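Local structure of sialidase B (Streptococcus pneumoniae serotype 4, 4XJW) at residues A317-S322 and K446-Y451. The protein cleaves terminal sialic acids from oligosaccharides, glycoproteins and glycolipids as a family 33 glycosidase and intramolecular trans-sialidase. The protein carries 1 engineered substitution. Residues are numbered along the deposited sequence; the frame is centred on the assembly and turned at random.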
loop_
_atom_site.group_PDB
_atom_site.type_symbol
_atom_site.label_atom_id
_atom_site.label_comp_id
_atom_site.label_asym_id
_atom_site.label_seq_id
_atom_site.Cartn_x
_atom_site.Cartn_y
_atom_site.Cartn_z
ATOM N N ALA A 317 -17.364 3.879 -13.182
ATOM C CA ALA A 317 -17.692 2.611 -13.825
ATOM C C ALA A 317 -19.199 2.493 -14.002
ATOM O O ALA A 317 -19.954 2.788 -13.076
ATOM C CB ALA A 317 -17.165 1.446 -13.001
ATOM N N ASN A 318 -19.629 2.059 -15.184
ATOM C CA ASN A 318 -21.051 1.854 -15.458
ATOM C C ASN A 318 -21.617 0.754 -14.566
ATOM O O ASN A 318 -21.313 -0.422 -14.755
ATOM C CB ASN A 318 -21.252 1.496 -16.935
ATOM C CG ASN A 318 -22.718 1.507 -17.358
ATOM O OD1 ASN A 318 -23.625 1.325 -16.545
ATOM N ND2 ASN A 318 -22.948 1.702 -18.648
ATOM N N LYS A 319 -22.460 1.144 -13.613
ATOM C CA LYS A 319 -22.980 0.207 -12.617
ATOM C C LYS A 319 -24.067 -0.705 -13.175
ATOM O O LYS A 319 -24.401 -1.716 -12.559
ATOM C CB LYS A 319 -23.525 0.969 -11.403
ATOM C CG LYS A 319 -22.508 1.874 -10.724
ATOM C CD LYS A 319 -21.292 1.081 -10.263
ATOM C CE LYS A 319 -20.327 1.955 -9.477
ATOM N NZ LYS A 319 -19.794 3.070 -10.304
ATOM N N ALA A 320 -24.609 -0.353 -14.339
ATOM C CA ALA A 320 -25.751 -1.080 -14.903
ATOM C C ALA A 320 -25.404 -1.877 -16.158
ATOM O O ALA A 320 -26.277 -2.154 -16.993
ATOM C CB ALA A 320 -26.891 -0.112 -15.194
ATOM N N ASP A 321 -24.135 -2.254 -16.289
ATOM C CA ASP A 321 -23.681 -2.998 -17.453
ATOM C C ASP A 321 -22.529 -3.914 -17.054
ATOM O O ASP A 321 -21.541 -3.448 -16.489
ATOM C CB ASP A 321 -23.212 -2.029 -18.539
ATOM C CG ASP A 321 -23.199 -2.652 -19.913
ATOM O OD1 ASP A 321 -22.920 -3.862 -20.026
ATOM O OD2 ASP A 321 -23.458 -1.915 -20.889
ATOM N N SER A 322 -22.664 -5.203 -17.353
ATOM C CA SER A 322 -21.646 -6.197 -17.007
ATOM C C SER A 322 -20.507 -6.210 -18.011
ATOM O O SER A 322 -19.409 -6.693 -17.719
ATOM C CB SER A 322 -22.269 -7.591 -16.961
ATOM O OG SER A 322 -22.559 -8.052 -18.270
ATOM N N LYS A 446 -27.052 -6.635 -16.615
ATOM C CA LYS A 446 -27.237 -5.232 -16.255
ATOM C C LYS A 446 -26.634 -4.852 -14.904
ATOM O O LYS A 446 -27.178 -4.021 -14.180
ATOM C CB LYS A 446 -28.720 -4.878 -16.273
ATOM C CG LYS A 446 -29.295 -4.660 -17.656
ATOM C CD LYS A 446 -30.639 -3.949 -17.559
ATOM C CE LYS A 446 -31.720 -4.891 -17.061
ATOM N NZ LYS A 446 -32.041 -5.923 -18.092
ATOM N N HIS A 447 -25.500 -5.458 -14.573
ATOM C CA HIS A 447 -24.849 -5.199 -13.292
ATOM C C HIS A 447 -23.338 -5.238 -13.485
ATOM O O HIS A 447 -22.814 -6.165 -14.087
ATOM C CB HIS A 447 -25.275 -6.259 -12.271
ATOM C CG HIS A 447 -24.956 -5.902 -10.852
ATOM N ND1 HIS A 447 -23.668 -5.828 -10.368
ATOM C CD2 HIS A 447 -25.768 -5.620 -9.803
ATOM C CE1 HIS A 447 -23.697 -5.498 -9.087
ATOM N NE2 HIS A 447 -24.960 -5.371 -8.721
ATOM N N ASN A 448 -22.640 -4.225 -12.987
ATOM C CA ASN A 448 -21.183 -4.198 -13.094
ATOM C C ASN A 448 -20.556 -5.337 -12.303
ATOM O O ASN A 448 -21.240 -6.016 -11.538
ATOM C CB ASN A 448 -20.635 -2.844 -12.629
ATOM C CG ASN A 448 -20.843 -2.599 -11.150
ATOM O OD1 ASN A 448 -21.878 -2.954 -10.587
ATOM N ND2 ASN A 448 -19.851 -1.986 -10.506
ATOM N N GLY A 449 -19.259 -5.557 -12.494
ATOM C CA GLY A 449 -18.566 -6.591 -11.747
ATOM C C GLY A 449 -18.660 -6.318 -10.259
ATOM O O GLY A 449 -18.815 -5.165 -9.827
ATOM N N THR A 450 -18.602 -7.382 -9.466
ATOM C CA THR A 450 -18.447 -7.217 -8.032
ATOM C C THR A 450 -16.994 -6.810 -7.804
ATOM O O THR A 450 -16.179 -6.877 -8.727
ATOM C CB THR A 450 -18.761 -8.506 -7.268
ATOM O OG1 THR A 450 -17.904 -9.567 -7.717
ATOM C CG2 THR A 450 -20.229 -8.913 -7.479
ATOM N N TYR A 451 -16.688 -6.379 -6.589
ATOM C CA TYR A 451 -15.362 -5.855 -6.285
ATOM C C TYR A 451 -14.603 -6.875 -5.454
ATOM O O TYR A 451 -15.081 -7.298 -4.398
ATOM C CB TYR A 451 -15.482 -4.540 -5.524
ATOM C CG TYR A 451 -16.420 -3.544 -6.173
ATOM C CD1 TYR A 451 -16.101 -2.948 -7.382
ATOM C CD2 TYR A 451 -17.626 -3.212 -5.570
ATOM C CE1 TYR A 451 -16.961 -2.037 -7.980
ATOM C CE2 TYR A 451 -18.487 -2.305 -6.150
ATOM C CZ TYR A 451 -18.150 -1.721 -7.354
ATOM O OH TYR A 451 -19.024 -0.818 -7.928
#
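K319 and N448 carry this contact, their side chains lying side by side and pointing the same way. The lysine offers methylene rather than charge: its CD sits 3.4 Å from N448 ND2, and its CE is the same 3.4 Å from the hydroxyl OH of Y451, whose side chain it crosses at about a right angle. The bend at chi4 (-62°) places NZ where it gives a hydrogen bond of 2.8 Å to A317 O, in the carbonyl plane and on a lone pair; NZ gives another to N314 O. In N448, CG stands between the backbone N and the carbonyl carbon (chi1 67°), which sets it 3.8 Å from both K319 CD and K319 CA. Its ND2 donates to Y451 OH at 2.9 Å, with the hydroxyl in the amide plane, and also to N419 OD1; two partners thus fix the rotation of the carboxamide. N448 CB lies 3.3 Å from N318 O.

Between 317-322 and 446-451 one backbone hydrogen bond forms, N448 N to K319 O at 3.1 Å; the donor stands above the carbonyl plane, 63° out of it. S322 with E445 continues the backbone pairing just outside. A320 and K446 add reciprocal CA-H...O contacts. The acceptor K319 O belongs to a type I turn from N318 to D321, within which N318 OD1 takes the N-H of A320, an Asx turn. H447 ND1, for its part, donates to N448 O within its own loop, nearly straight and in the ring plane.

The side chain of Y451 is about 7 Å from that of E503, predicted to be an active-site residue. Segment 317-322 is loop throughout, between strands 301-308 and 324-327; 446-451 is loop up to Y451, which opens strand 451-459 of a beta-propeller sheet and pairs with Y471 of the antiparallel strand 466-472.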